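Local coordinates for DltD domain-containing protein (Beauveria bassiana, PDB 7D78), which probably cyclises a polyketide chain into a medium-ring lactone, as the alpha/beta hydrolase-fold thioesterase DcsB, at residues I54-G59 against T129-S134; M155-L160 against K294-V299; K252-T257 against E280-T285; M261-L266 against K286-A291. All coordinates share one frame; numbering follows the deposited sequence. Where two conformers were deposited one is given.

Contact 1 (I54-G59 against T129-S134)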
loop_
_atom_site.group_PDB
_atom_site.type_symbol
_atom_site.label_atom_id
_atom_site.label_comp_id
_atom_site.label_asym_id
_atom_site.label_seq_id
_atom_site.Cartn_x
_atom_site.Cartn_y
_atom_site.Cartn_z
ATOM N N ILE A 54 13.326 -12.463 -19.222
ATOM C CA ILE A 54 13.033 -12.743 -17.821
ATOM C C ILE A 54 13.547 -11.566 -17.007
ATOM O O ILE A 54 14.739 -11.249 -17.065
ATOM C CB ILE A 54 13.686 -14.051 -17.346
ATOM C CG1 ILE A 54 13.237 -15.239 -18.206
ATOM C CG2 ILE A 54 13.406 -14.272 -15.870
ATOM C CD1 ILE A 54 14.087 -16.484 -17.977
ATOM N N ILE A 55 12.656 -10.917 -16.258
ATOM C CA ILE A 55 13.024 -9.804 -15.382
ATOM C C ILE A 55 13.107 -10.341 -13.961
ATOM O O ILE A 55 12.110 -10.841 -13.427
ATOM C CB ILE A 55 12.012 -8.651 -15.476
ATOM C CG1 ILE A 55 12.043 -8.005 -16.863
ATOM C CG2 ILE A 55 12.294 -7.591 -14.383
ATOM C CD1 ILE A 55 10.724 -7.279 -17.228
ATOM N N MET A 56 14.290 -10.246 -13.347
ATOM C CA MET A 56 14.571 -10.852 -12.048
ATOM C C MET A 56 14.628 -9.771 -10.971
ATOM O O MET A 56 15.450 -8.853 -11.058
ATOM C CB MET A 56 15.896 -11.624 -12.080
ATOM C CG MET A 56 15.935 -12.770 -13.096
ATOM S SD MET A 56 17.578 -13.521 -13.217
ATOM C CE MET A 56 17.692 -14.363 -11.641
ATOM N N THR A 57 13.787 -9.911 -9.941
ATOM C CA THR A 57 13.773 -8.981 -8.813
ATOM C C THR A 57 14.497 -9.601 -7.623
ATOM O O THR A 57 14.104 -10.689 -7.174
ATOM C CB THR A 57 12.338 -8.624 -8.421
ATOM O OG1 THR A 57 11.695 -7.912 -9.494
ATOM C CG2 THR A 57 12.337 -7.724 -7.183
ATOM N N PRO A 58 15.519 -8.950 -7.067
ATOM C CA PRO A 58 16.223 -9.509 -5.906
ATOM C C PRO A 58 15.385 -9.470 -4.634
ATOM O O PRO A 58 14.313 -8.870 -4.559
ATOM C CB PRO A 58 17.458 -8.607 -5.760
ATOM C CG PRO A 58 17.550 -7.828 -7.040
ATOM C CD PRO A 58 16.124 -7.692 -7.526
ATOM N N GLY A 59 15.935 -10.101 -3.599
ATOM C CA GLY A 59 15.311 -10.145 -2.293
ATOM C C GLY A 59 15.465 -8.854 -1.501
ATOM O O GLY A 59 15.911 -7.817 -1.995
ATOM N N THR A 129 8.493 -12.714 -18.780
ATOM C CA THR A 129 8.343 -13.475 -17.540
ATOM C C THR A 129 8.902 -12.658 -16.382
ATOM O O THR A 129 9.933 -11.991 -16.530
ATOM C CB THR A 129 9.072 -14.841 -17.624
ATOM O OG1 THR A 129 8.353 -15.714 -18.505
ATOM C CG2 THR A 129 9.204 -15.525 -16.230
ATOM N N LEU A 130 8.201 -12.679 -15.242
ATOM C CA LEU A 130 8.703 -12.081 -14.009
ATOM C C LEU A 130 9.205 -13.173 -13.073
ATOM O O LEU A 130 8.514 -14.177 -12.840
ATOM C CB LEU A 130 7.640 -11.239 -13.298
ATOM C CG LEU A 130 7.192 -9.938 -13.979
ATOM C CD1 LEU A 130 6.376 -9.086 -13.023
ATOM C CD2 LEU A 130 8.370 -9.142 -14.577
ATOM N N TRP A 131 10.404 -12.955 -12.537
ATOM C CA TRP A 131 11.130 -13.898 -11.698
ATOM C C TRP A 131 11.549 -13.143 -10.447
ATOM O O TRP A 131 12.024 -12.009 -10.540
ATOM C CB TRP A 131 12.354 -14.435 -12.463
ATOM C CG TRP A 131 13.169 -15.531 -11.815
ATOM C CD1 TRP A 131 13.202 -16.849 -12.185
ATOM C CD2 TRP A 131 14.111 -15.393 -10.741
ATOM N NE1 TRP A 131 14.088 -17.541 -11.398
ATOM C CE2 TRP A 131 14.661 -16.672 -10.503
ATOM C CE3 TRP A 131 14.535 -14.316 -9.948
ATOM C CZ2 TRP A 131 15.610 -16.906 -9.501
ATOM C CZ3 TRP A 131 15.487 -14.554 -8.947
ATOM C CH2 TRP A 131 16.012 -15.836 -8.740
ATOM N N GLY A 132 11.366 -13.746 -9.288
ATOM C CA GLY A 132 11.723 -13.070 -8.053
ATOM C C GLY A 132 12.184 -14.051 -7.006
ATOM O O GLY A 132 11.662 -15.167 -6.902
ATOM N N MET A 133 13.161 -13.627 -6.206
ATOM C CA MET A 133 13.662 -14.431 -5.103
ATOM C C MET A 133 13.294 -13.793 -3.773
ATOM O O MET A 133 13.471 -12.584 -3.589
ATOM C CB MET A 133 15.176 -14.603 -5.175
ATOM C CG MET A 133 15.716 -15.445 -4.022
ATOM S SD MET A 133 17.243 -16.231 -4.510
ATOM C CE MET A 133 17.716 -17.033 -2.973
ATOM N N SER A 134 12.797 -14.613 -2.846
ATOM C CA SER A 134 12.541 -14.187 -1.468
ATOM C C SER A 134 11.483 -13.088 -1.526
ATOM O O SER A 134 10.472 -13.270 -2.226
ATOM C CB SER A 134 13.865 -13.801 -0.813
ATOM O OG SER A 134 13.677 -13.427 0.541
HETATM O O HOH W 1 10.619 -9.650 -11.288
#

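Contact 2 (M155-L160 against K294-V299)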
loop_
_atom_site.group_PDB
_atom_site.type_symbol
_atom_site.label_atom_id
_atom_site.label_comp_id
_atom_site.label_asym_id
_atom_site.label_seq_id
_atom_site.Cartn_x
_atom_site.Cartn_y
_atom_site.Cartn_z
ATOM N N MET A 155 8.402 -17.688 -8.591
ATOM C CA MET A 155 8.678 -17.238 -7.234
ATOM C C MET A 155 9.601 -18.243 -6.565
ATOM O O MET A 155 9.260 -19.428 -6.442
ATOM C CB MET A 155 7.394 -17.088 -6.425
ATOM C CG MET A 155 6.490 -15.955 -6.884
ATOM S SD MET A 155 5.095 -15.772 -5.762
ATOM C CE MET A 155 4.118 -17.207 -6.182
ATOM N N VAL A 156 10.756 -17.772 -6.123
ATOM C CA VAL A 156 11.690 -18.585 -5.360
ATOM C C VAL A 156 11.616 -18.138 -3.908
ATOM O O VAL A 156 11.803 -16.952 -3.610
ATOM C CB VAL A 156 13.115 -18.467 -5.916
ATOM C CG1 VAL A 156 14.091 -19.298 -5.081
ATOM C CG2 VAL A 156 13.127 -18.884 -7.371
ATOM N N CYS A 157 11.328 -19.088 -3.016
ATOM C CA CYS A 157 11.193 -18.889 -1.574
ATOM C C CYS A 157 10.485 -17.571 -1.220
ATOM O O CYS A 157 11.025 -16.761 -0.461
ATOM C CB CYS A 157 12.549 -18.983 -0.878
ATOM S SG CYS A 157 13.812 -17.767 -1.405
ATOM N N PRO A 158 9.283 -17.338 -1.748
ATOM C CA PRO A 158 8.589 -16.080 -1.434
ATOM C C PRO A 158 8.336 -15.937 0.062
ATOM O O PRO A 158 8.026 -16.908 0.753
ATOM C CB PRO A 158 7.273 -16.196 -2.212
ATOM C CG PRO A 158 7.063 -17.665 -2.388
ATOM C CD PRO A 158 8.445 -18.237 -2.562
ATOM N N ILE A 159 8.481 -14.703 0.561
ATOM C CA ILE A 159 8.166 -14.355 1.941
ATOM C C ILE A 159 6.794 -13.689 1.962
ATOM O O ILE A 159 6.560 -12.708 1.246
ATOM C CB ILE A 159 9.219 -13.421 2.556
ATOM C CG1 ILE A 159 10.564 -14.123 2.738
ATOM C CG2 ILE A 159 8.768 -13.030 3.948
ATOM C CD1 ILE A 159 11.661 -13.176 3.276
ATOM N N LEU A 160 5.891 -14.193 2.809
ATOM C CA LEU A 160 4.499 -13.780 2.766
ATOM C C LEU A 160 3.971 -13.171 4.057
ATOM O O LEU A 160 2.804 -12.752 4.092
ATOM C CB LEU A 160 3.618 -14.973 2.369
ATOM C CG LEU A 160 3.964 -15.580 1.011
ATOM C CD1 LEU A 160 3.352 -16.975 0.897
ATOM C CD2 LEU A 160 3.459 -14.681 -0.108
ATOM N N LYS A 294 17.441 -27.684 1.443
ATOM C CA LYS A 294 17.882 -26.318 1.192
ATOM C C LYS A 294 17.211 -25.336 2.145
ATOM O O LYS A 294 16.128 -25.596 2.678
ATOM C CB LYS A 294 17.599 -25.912 -0.255
ATOM C CG LYS A 294 18.421 -26.692 -1.260
ATOM C CD LYS A 294 19.877 -26.758 -0.822
ATOM C CE LYS A 294 20.700 -27.609 -1.778
ATOM N NZ LYS A 294 20.857 -26.964 -3.104
ATOM N N GLY A 295 17.886 -24.204 2.365
ATOM C CA GLY A 295 17.347 -23.099 3.116
ATOM C C GLY A 295 16.976 -21.925 2.227
ATOM O O GLY A 295 17.047 -21.986 1.000
ATOM N N HIS A 296 16.576 -20.830 2.885
ATOM C CA HIS A 296 16.113 -19.641 2.168
ATOM C C HIS A 296 17.187 -19.080 1.239
ATOM O O HIS A 296 16.875 -18.608 0.138
ATOM C CB HIS A 296 15.661 -18.582 3.179
ATOM C CG HIS A 296 14.822 -17.487 2.591
ATOM N ND1 HIS A 296 13.503 -17.669 2.239
ATOM C CD2 HIS A 296 15.105 -16.189 2.331
ATOM C CE1 HIS A 296 13.013 -16.536 1.770
ATOM N NE2 HIS A 296 13.965 -15.622 1.809
ATOM N N LEU A 297 18.459 -19.116 1.660
ATOM C CA LEU A 297 19.538 -18.536 0.859
ATOM C C LEU A 297 20.275 -19.545 -0.007
ATOM O O LEU A 297 20.978 -19.136 -0.935
ATOM C CB LEU A 297 20.590 -17.844 1.740
ATOM C CG LEU A 297 20.213 -16.643 2.608
ATOM C CD1 LEU A 297 19.274 -15.696 1.894
ATOM C CD2 LEU A 297 19.623 -17.116 3.918
ATOM N N THR A 298 20.159 -20.840 0.282
ATOM C CA THR A 298 20.864 -21.875 -0.461
ATOM C C THR A 298 19.962 -22.601 -1.443
ATOM O O THR A 298 20.389 -23.583 -2.060
ATOM C CB THR A 298 21.494 -22.886 0.508
ATOM O OG1 THR A 298 20.467 -23.492 1.306
ATOM C CG2 THR A 298 22.508 -22.198 1.423
ATOM N N VAL A 299 18.717 -22.147 -1.595
ATOM C CA VAL A 299 17.764 -22.859 -2.439
ATOM C C VAL A 299 18.256 -22.942 -3.880
ATOM O O VAL A 299 17.934 -23.896 -4.596
ATOM C CB VAL A 299 16.384 -22.184 -2.332
ATOM C CG1 VAL A 299 16.480 -20.711 -2.739
ATOM C CG2 VAL A 299 15.344 -22.935 -3.148
#

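Contact 3 (K252-T257 against E280-T285)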
loop_
_atom_site.group_PDB
_atom_site.type_symbol
_atom_site.label_atom_id
_atom_site.label_comp_id
_atom_site.label_asym_id
_atom_site.label_seq_id
_atom_site.Cartn_x
_atom_site.Cartn_y
_atom_site.Cartn_z
ATOM N N LYS A 252 -4.082 -13.583 -4.432
ATOM C CA LYS A 252 -5.345 -14.169 -4.870
ATOM C C LYS A 252 -5.835 -13.550 -6.171
ATOM O O LYS A 252 -6.614 -14.187 -6.886
ATOM C CB LYS A 252 -6.407 -14.036 -3.773
ATOM C CG LYS A 252 -6.120 -14.881 -2.539
ATOM C CD LYS A 252 -6.913 -14.388 -1.343
ATOM C CE LYS A 252 -6.566 -15.169 -0.079
ATOM N NZ LYS A 252 -7.462 -14.789 1.055
ATOM N N LEU A 253 -5.383 -12.335 -6.500
ATOM C CA LEU A 253 -5.695 -11.742 -7.794
ATOM C C LEU A 253 -4.915 -12.397 -8.924
ATOM O O LEU A 253 -5.284 -12.236 -10.088
ATOM C CB LEU A 253 -5.401 -10.241 -7.786
ATOM C CG LEU A 253 -6.062 -9.443 -6.664
ATOM C CD1 LEU A 253 -5.541 -8.021 -6.664
ATOM C CD2 LEU A 253 -7.570 -9.464 -6.820
ATOM N N VAL A 254 -3.838 -13.114 -8.619
ATOM C CA VAL A 254 -3.086 -13.795 -9.667
ATOM C C VAL A 254 -3.794 -15.109 -9.956
ATOM O O VAL A 254 -3.472 -16.145 -9.360
ATOM C CB VAL A 254 -1.619 -14.026 -9.263
ATOM C CG1 VAL A 254 -0.819 -14.545 -10.457
ATOM C CG2 VAL A 254 -1.004 -12.736 -8.714
ATOM N N ASP A 255 -4.777 -15.070 -10.858
ATOM C CA ASP A 255 -5.615 -16.231 -11.130
ATOM C C ASP A 255 -5.520 -16.708 -12.574
ATOM O O ASP A 255 -6.264 -17.614 -12.959
ATOM C CB ASP A 255 -7.072 -15.933 -10.764
ATOM C CG ASP A 255 -7.657 -14.752 -11.533
ATOM O OD1 ASP A 255 -6.969 -14.154 -12.390
ATOM O OD2 ASP A 255 -8.829 -14.412 -11.271
ATOM N N LYS A 256 -4.623 -16.133 -13.379
ATOM C CA LYS A 256 -4.445 -16.553 -14.769
ATOM C C LYS A 256 -2.981 -16.816 -15.103
ATOM O O LYS A 256 -2.670 -17.629 -15.976
ATOM C CB LYS A 256 -4.971 -15.497 -15.741
ATOM C CG LYS A 256 -6.408 -15.071 -15.551
ATOM C CD LYS A 256 -6.640 -13.795 -16.361
ATOM C CE LYS A 256 -7.986 -13.168 -16.094
ATOM N NZ LYS A 256 -8.157 -12.808 -14.667
ATOM N N THR A 257 -2.081 -16.126 -14.433
ATOM C CA THR A 257 -0.661 -16.199 -14.776
ATOM C C THR A 257 -0.055 -17.541 -14.381
ATOM O O THR A 257 -0.043 -17.873 -13.188
ATOM C CB THR A 257 0.077 -15.066 -14.074
ATOM O OG1 THR A 257 -0.617 -13.839 -14.333
ATOM C CG2 THR A 257 1.516 -14.971 -14.577
ATOM N N GLU A 280 -1.252 -23.495 -2.987
ATOM C CA GLU A 280 -2.443 -24.326 -3.126
ATOM C C GLU A 280 -3.629 -23.530 -3.654
ATOM O O GLU A 280 -4.499 -24.092 -4.325
ATOM C CB GLU A 280 -2.805 -24.972 -1.783
ATOM C CG GLU A 280 -2.260 -26.387 -1.605
ATOM C CD GLU A 280 -2.367 -26.881 -0.166
ATOM O OE1 GLU A 280 -1.351 -27.371 0.384
ATOM O OE2 GLU A 280 -3.470 -26.779 0.416
ATOM N N LEU A 281 -3.680 -22.224 -3.375
ATOM C CA LEU A 281 -4.837 -21.426 -3.766
ATOM C C LEU A 281 -4.892 -21.123 -5.260
ATOM O O LEU A 281 -5.981 -20.851 -5.775
ATOM C CB LEU A 281 -4.854 -20.110 -2.992
ATOM C CG LEU A 281 -5.022 -20.255 -1.478
ATOM C CD1 LEU A 281 -5.052 -18.877 -0.820
ATOM C CD2 LEU A 281 -6.290 -21.038 -1.169
ATOM N N PHE A 282 -3.759 -21.141 -5.958
ATOM C CA PHE A 282 -3.744 -20.737 -7.361
ATOM C C PHE A 282 -4.636 -21.661 -8.188
ATOM O O PHE A 282 -4.464 -22.886 -8.138
ATOM C CB PHE A 282 -2.319 -20.761 -7.918
ATOM C CG PHE A 282 -1.420 -19.672 -7.377
ATOM C CD1 PHE A 282 -1.768 -18.335 -7.493
ATOM C CD2 PHE A 282 -0.210 -19.990 -6.774
ATOM C CE1 PHE A 282 -0.924 -17.326 -7.007
ATOM C CE2 PHE A 282 0.639 -18.989 -6.284
ATOM C CZ PHE A 282 0.274 -17.657 -6.401
ATOM N N PRO A 283 -5.600 -21.123 -8.953
ATOM C CA PRO A 283 -6.457 -21.991 -9.781
ATOM C C PRO A 283 -5.867 -22.310 -11.144
ATOM O O PRO A 283 -6.276 -23.291 -11.775
ATOM C CB PRO A 283 -7.746 -21.173 -9.917
ATOM C CG PRO A 283 -7.259 -19.735 -9.862
ATOM C CD PRO A 283 -6.101 -19.735 -8.898
ATOM N N GLN A 284 -4.907 -21.511 -11.607
ATOM C CA GLN A 284 -4.423 -21.594 -12.980
ATOM C C GLN A 284 -3.331 -22.661 -13.116
ATOM O O GLN A 284 -3.008 -23.385 -12.168
ATOM C CB GLN A 284 -3.918 -20.225 -13.440
ATOM C CG GLN A 284 -2.591 -19.803 -12.801
ATOM C CD GLN A 284 -2.773 -19.068 -11.491
ATOM O OE1 GLN A 284 -3.640 -19.407 -10.681
ATOM N NE2 GLN A 284 -1.939 -18.058 -11.263
ATOM N N THR A 285 -2.745 -22.752 -14.313
ATOM C CA THR A 285 -1.566 -23.587 -14.548
ATOM C C THR A 285 -0.450 -23.247 -13.570
ATOM O O THR A 285 -0.079 -22.079 -13.420
ATOM C CB THR A 285 -1.070 -23.380 -15.983
ATOM O OG1 THR A 285 -2.118 -23.690 -16.908
ATOM C CG2 THR A 285 0.138 -24.248 -16.268
#

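Contact 4 (M261-L266 against K286-A291)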
loop_
_atom_site.group_PDB
_atom_site.type_symbol
_atom_site.label_atom_id
_atom_site.label_comp_id
_atom_site.label_asym_id
_atom_site.label_seq_id
_atom_site.Cartn_x
_atom_site.Cartn_y
_atom_site.Cartn_z
ATOM N N MET A 261 6.474 -22.077 -8.267
ATOM C CA MET A 261 7.031 -21.757 -6.962
ATOM C C MET A 261 8.103 -22.772 -6.587
ATOM O O MET A 261 7.872 -23.988 -6.659
ATOM C CB MET A 261 5.951 -21.734 -5.883
ATOM C CG MET A 261 6.504 -21.370 -4.511
ATOM S SD MET A 261 5.220 -21.348 -3.250
ATOM C CE MET A 261 4.087 -20.136 -3.924
ATOM N N VAL A 262 9.258 -22.267 -6.169
ATOM C CA VAL A 262 10.359 -23.077 -5.665
ATOM C C VAL A 262 10.512 -22.784 -4.178
ATOM O O VAL A 262 10.854 -21.657 -3.791
ATOM C CB VAL A 262 11.661 -22.785 -6.420
ATOM C CG1 VAL A 262 12.801 -23.651 -5.875
ATOM C CG2 VAL A 262 11.465 -23.001 -7.920
ATOM N N THR A 263 10.279 -23.799 -3.346
ATOM C CA THR A 263 10.283 -23.660 -1.901
ATOM C C THR A 263 11.398 -24.498 -1.297
ATOM O O THR A 263 11.498 -25.698 -1.607
ATOM C CB THR A 263 8.928 -24.098 -1.320
ATOM O OG1 THR A 263 7.917 -23.173 -1.734
ATOM C CG2 THR A 263 8.971 -24.156 0.217
ATOM N N PRO A 264 12.244 -23.927 -0.434
ATOM C CA PRO A 264 13.273 -24.733 0.234
ATOM C C PRO A 264 12.644 -25.554 1.348
ATOM O O PRO A 264 11.884 -25.026 2.165
ATOM C CB PRO A 264 14.248 -23.688 0.796
ATOM C CG PRO A 264 13.688 -22.313 0.369
ATOM C CD PRO A 264 12.248 -22.536 0.056
ATOM N N GLU A 265 12.973 -26.855 1.381
ATOM C CA GLU A 265 12.447 -27.727 2.432
ATOM C C GLU A 265 12.728 -27.172 3.822
ATOM O O GLU A 265 11.853 -27.189 4.694
ATOM C CB GLU A 265 13.042 -29.138 2.311
ATOM C CG GLU A 265 12.439 -30.107 3.329
ATOM C CD GLU A 265 13.230 -31.396 3.474
ATOM O OE1 GLU A 265 14.404 -31.433 3.045
ATOM O OE2 GLU A 265 12.671 -32.370 4.024
ATOM N N LEU A 266 13.943 -26.680 4.046
ATOM C CA LEU A 266 14.396 -26.231 5.357
ATOM C C LEU A 266 14.467 -24.708 5.441
ATOM O O LEU A 266 15.400 -24.139 6.009
ATOM C CB LEU A 266 15.749 -26.856 5.694
ATOM C CG LEU A 266 15.755 -28.382 5.548
ATOM C CD1 LEU A 266 17.133 -28.958 5.840
ATOM C CD2 LEU A 266 14.714 -28.979 6.471
ATOM N N LYS A 286 0.106 -24.270 -12.917
ATOM C CA LYS A 286 1.087 -24.009 -11.869
ATOM C C LYS A 286 1.973 -25.228 -11.655
ATOM O O LYS A 286 1.625 -26.350 -12.038
ATOM C CB LYS A 286 0.403 -23.613 -10.553
ATOM C CG LYS A 286 -0.485 -24.703 -9.940
ATOM C CD LYS A 286 -1.170 -24.181 -8.680
ATOM C CE LYS A 286 -1.992 -25.261 -7.996
ATOM N NZ LYS A 286 -2.752 -24.710 -6.851
ATOM N N LYS A 287 3.121 -24.988 -11.021
ATOM C CA LYS A 287 4.081 -26.043 -10.724
ATOM C C LYS A 287 4.774 -25.723 -9.413
ATOM O O LYS A 287 5.174 -24.580 -9.175
ATOM C CB LYS A 287 5.134 -26.207 -11.830
ATOM C CG LYS A 287 6.166 -27.301 -11.513
ATOM C CD LYS A 287 7.139 -27.539 -12.661
ATOM C CE LYS A 287 8.161 -28.630 -12.313
ATOM N NZ LYS A 287 7.483 -29.898 -11.906
ATOM N N PHE A 288 4.925 -26.740 -8.573
ATOM C CA PHE A 288 5.606 -26.614 -7.295
ATOM C C PHE A 288 6.880 -27.454 -7.288
ATOM O O PHE A 288 6.873 -28.609 -7.730
ATOM C CB PHE A 288 4.681 -27.047 -6.155
ATOM C CG PHE A 288 5.297 -26.911 -4.800
ATOM C CD1 PHE A 288 5.333 -25.682 -4.168
ATOM C CD2 PHE A 288 5.851 -28.009 -4.166
ATOM C CE1 PHE A 288 5.908 -25.550 -2.915
ATOM C CE2 PHE A 288 6.426 -27.889 -2.919
ATOM C CZ PHE A 288 6.455 -26.660 -2.290
ATOM N N LEU A 289 7.972 -26.867 -6.794
ATOM C CA LEU A 289 9.252 -27.558 -6.653
ATOM C C LEU A 289 9.767 -27.374 -5.237
ATOM O O LEU A 289 9.970 -26.238 -4.797
ATOM C CB LEU A 289 10.293 -27.023 -7.637
ATOM C CG LEU A 289 10.428 -27.677 -8.999
ATOM C CD1 LEU A 289 11.808 -27.341 -9.514
ATOM C CD2 LEU A 289 10.233 -29.173 -8.887
ATOM N N GLU A 290 9.995 -28.478 -4.530
ATOM C CA GLU A 290 10.624 -28.433 -3.215
ATOM C C GLU A 290 12.103 -28.745 -3.365
ATOM O O GLU A 290 12.462 -29.770 -3.954
ATOM C CB GLU A 290 9.974 -29.425 -2.250
ATOM C CG GLU A 290 10.647 -29.486 -0.883
ATOM C CD GLU A 290 9.834 -30.285 0.128
ATOM O OE1 GLU A 290 9.162 -31.251 -0.286
ATOM O OE2 GLU A 290 9.849 -29.942 1.328
ATOM N N ALA A 291 12.957 -27.860 -2.847
ATOM C CA ALA A 291 14.407 -28.051 -2.899
ATOM C C ALA A 291 14.838 -28.730 -1.602
ATOM O O ALA A 291 15.003 -28.074 -0.571
ATOM C CB ALA A 291 15.129 -26.723 -3.112
HETATM O O HOH W 2 9.347 -28.313 4.320
#

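Contact 1 (I54-G59 against T129-S134)
I54 sets its CG2 methyl 3.6 Å from W131 CB, on the sheet face that M56 also uses. I55 points to the other face and lies alongside L130, with I55 CB 3.8 Å from L130 CD2. The I55 backbone bonds twice: its N donates to T129 O at 2.9 Å, and its O accepts from W131 N. These are parallel neighbours in the central sheet of an alpha/beta hydrolase fold. Strand 127-133 ends just before S134; G132 and S134 fit the GxSxG pattern of a nucleophile elbow, the tight turn from strand to helix. M56 makes the main side-chain contact. A bend at its last torsion (chi3 71°) carries CE over one face of the indole, 3.5 Å from W131 CZ3. This is a CH-pi contact, and the sulfur stands farther above the same ring. Without the W131 indole, as with an alanine here, the M56 methyl would probably lose its aromatic platform and a gap would open next to L68 and F75 of helix 68-77. T57 N donates to W131 O at 2.8 Å. T57 OG1 meets the same carbonyl through water 1 and also bonds Y85 OH. T57 O takes M133 N at 3.2 Å.

Contact 2 (M155-L160 against K294-V299)
H296 and V299 carry the contact from the loop 294-299, and they meet V156, C157 and I159 at and just beyond the end of strand 150-156. The loop is tied across H296, where G295 N donates to T298 OG1 at 2.9 Å. H296 brings its imidazole up against C157 and I159, with CG anti to the backbone N (chi1 -164°). C157 SG lies over one face of this ring, 3.7 Å from the ring centroid and offset toward the rim. The C157 backbone turns here into the left-handed region. Its carbonyl also approaches the ring, with C157 O 3.0 Å from H296 CE1. I159 crosses the imidazole at about a right angle and brings its CG1 3.6 Å from H296 CE1. The two ring nitrogens of H296 bond outside the contact: ND1 to D267 OD2 and NE2 to S134 OG. H296 O is buried, with no clear hydrogen-bond partner. Farther along, V299 turns its CG1 between its own backbone N and carbonyl carbon. That methyl meets V156 CG1 at 3.6 Å and C157 SG at 4.2 Å. V299 also rests on M133 and P264, so the loop is seated on three adjacent strands. S134, H296 and D267 have the charge-relay geometry of a Ser-His-Asp triad, consistent with the active site of an alpha/beta hydrolase, with the histidine on the loop after the last strand.

Contact 3 (K252-T257 against E280-T285)
Two surface segments meet where Q284, on the way into the edge strand 286-291, reaches V254 and T257 in the loop before strand 259-264. The join is a side-chain amide bridging two backbone carbonyls. Q284 NE2 donates to T257 O at 2.7 Å with a nearly straight N-H...O angle of 164°. T257 O lies in the plane of the amide, although the nitrogen stands above the plane of the T257 carbonyl. The second bond, Q284 NE2 to V254 O at 3.1 Å, is more bent. There the nitrogen sits well above the carbonyl plane and off the lone pairs. Q284 can reach back because its CG takes the crowded position between backbone N and carbonyl carbon, and the chain bends again at chi2 (-88°). V254 is the centre of an inverse gamma turn. Its carbonyl oxygen is also met by the edge of the F282 ring, with F282 CD1 3.3 Å from V254 O. Were Q284 a leucine, both carbonyls would probably lose their shared donor, and the two segments could shift apart. Nearby, P283 CG packs on D255 CB at 3.9 Å. D255 OD1 holds K256 NZ in a salt bridge at 2.9 Å. K256 NZ also pairs with D169 of the second subunit, so this surface continues into the dimer. The F282 ring rests on V259 and M155. Q284 joins the loop entering strand 259-264 to the loop leaving helix 272-281, at one end of the beta-alpha-beta unit 259-291.

Contact 4 (M261-L266 against K286-A291)
T263 and F288 meet on the face of the sheet that M261 and E290 share. T263 OG1 is 3.3 Å from F288 CE1, and the two side chains approach at a slant. F288 has CG anti to the backbone N (chi1 -178°), which lays its ring beside T263. M261 SD lies 4.3 Å from F288 CE1, in a Met-aromatic contact at the ring edge. On the other face V262 and L289 point the same way, with V262 CG2 4.2 Å from L289 CB. Five backbone bonds set this register. M261 N donates to K287 O at 3.0 Å, and L289 N to M261 O at 2.9 Å. T263 N to L289 O and A291 N to T263 O continue the series. E265 N closes it on A291 O at 3.1 Å. Past this bond the carboxylates of E265 and E290 come near, with E265 OE2 4.6 Å from E290 OE2. E265 OE1 accepts from G293 N. The mutual repulsion is probably eased by K292, a long, weak partner of both. The next shell fixes the two faces. Q275 of helix 272-281 bonds T263 OG1, and F279 of that helix meets the F288 ring. V308 and M312 of helix 305-319 cover V262. Strand 259-264, helix 272-281 and strand 286-291 thus form a beta-alpha-beta crossover at the edge of the alpha/beta hydrolase sheet.

How the contacts relate
Contacts 1, 2 and 4 all reach one mixed sheet, in which strands 51-57, 127-133, 150-156, 259-264 and 286-291 lie side by side in that order. Contact 1 closes before the others open. Contacts 3 and 4 are nested in the loop closed by contact 2, and their segments alternate around helix 272-281. Contacts 2 and 4 are closest, with centres 8 Å apart. Contacts 1 and 2, with centres 12 Å apart, join directly through S134 and H296, at the probable active site. Contact 3 lies on the surface, about 20 Å between centres from contact 2, which it touches where M155 packs on F282; it also reaches contact 4 at E280 and K286.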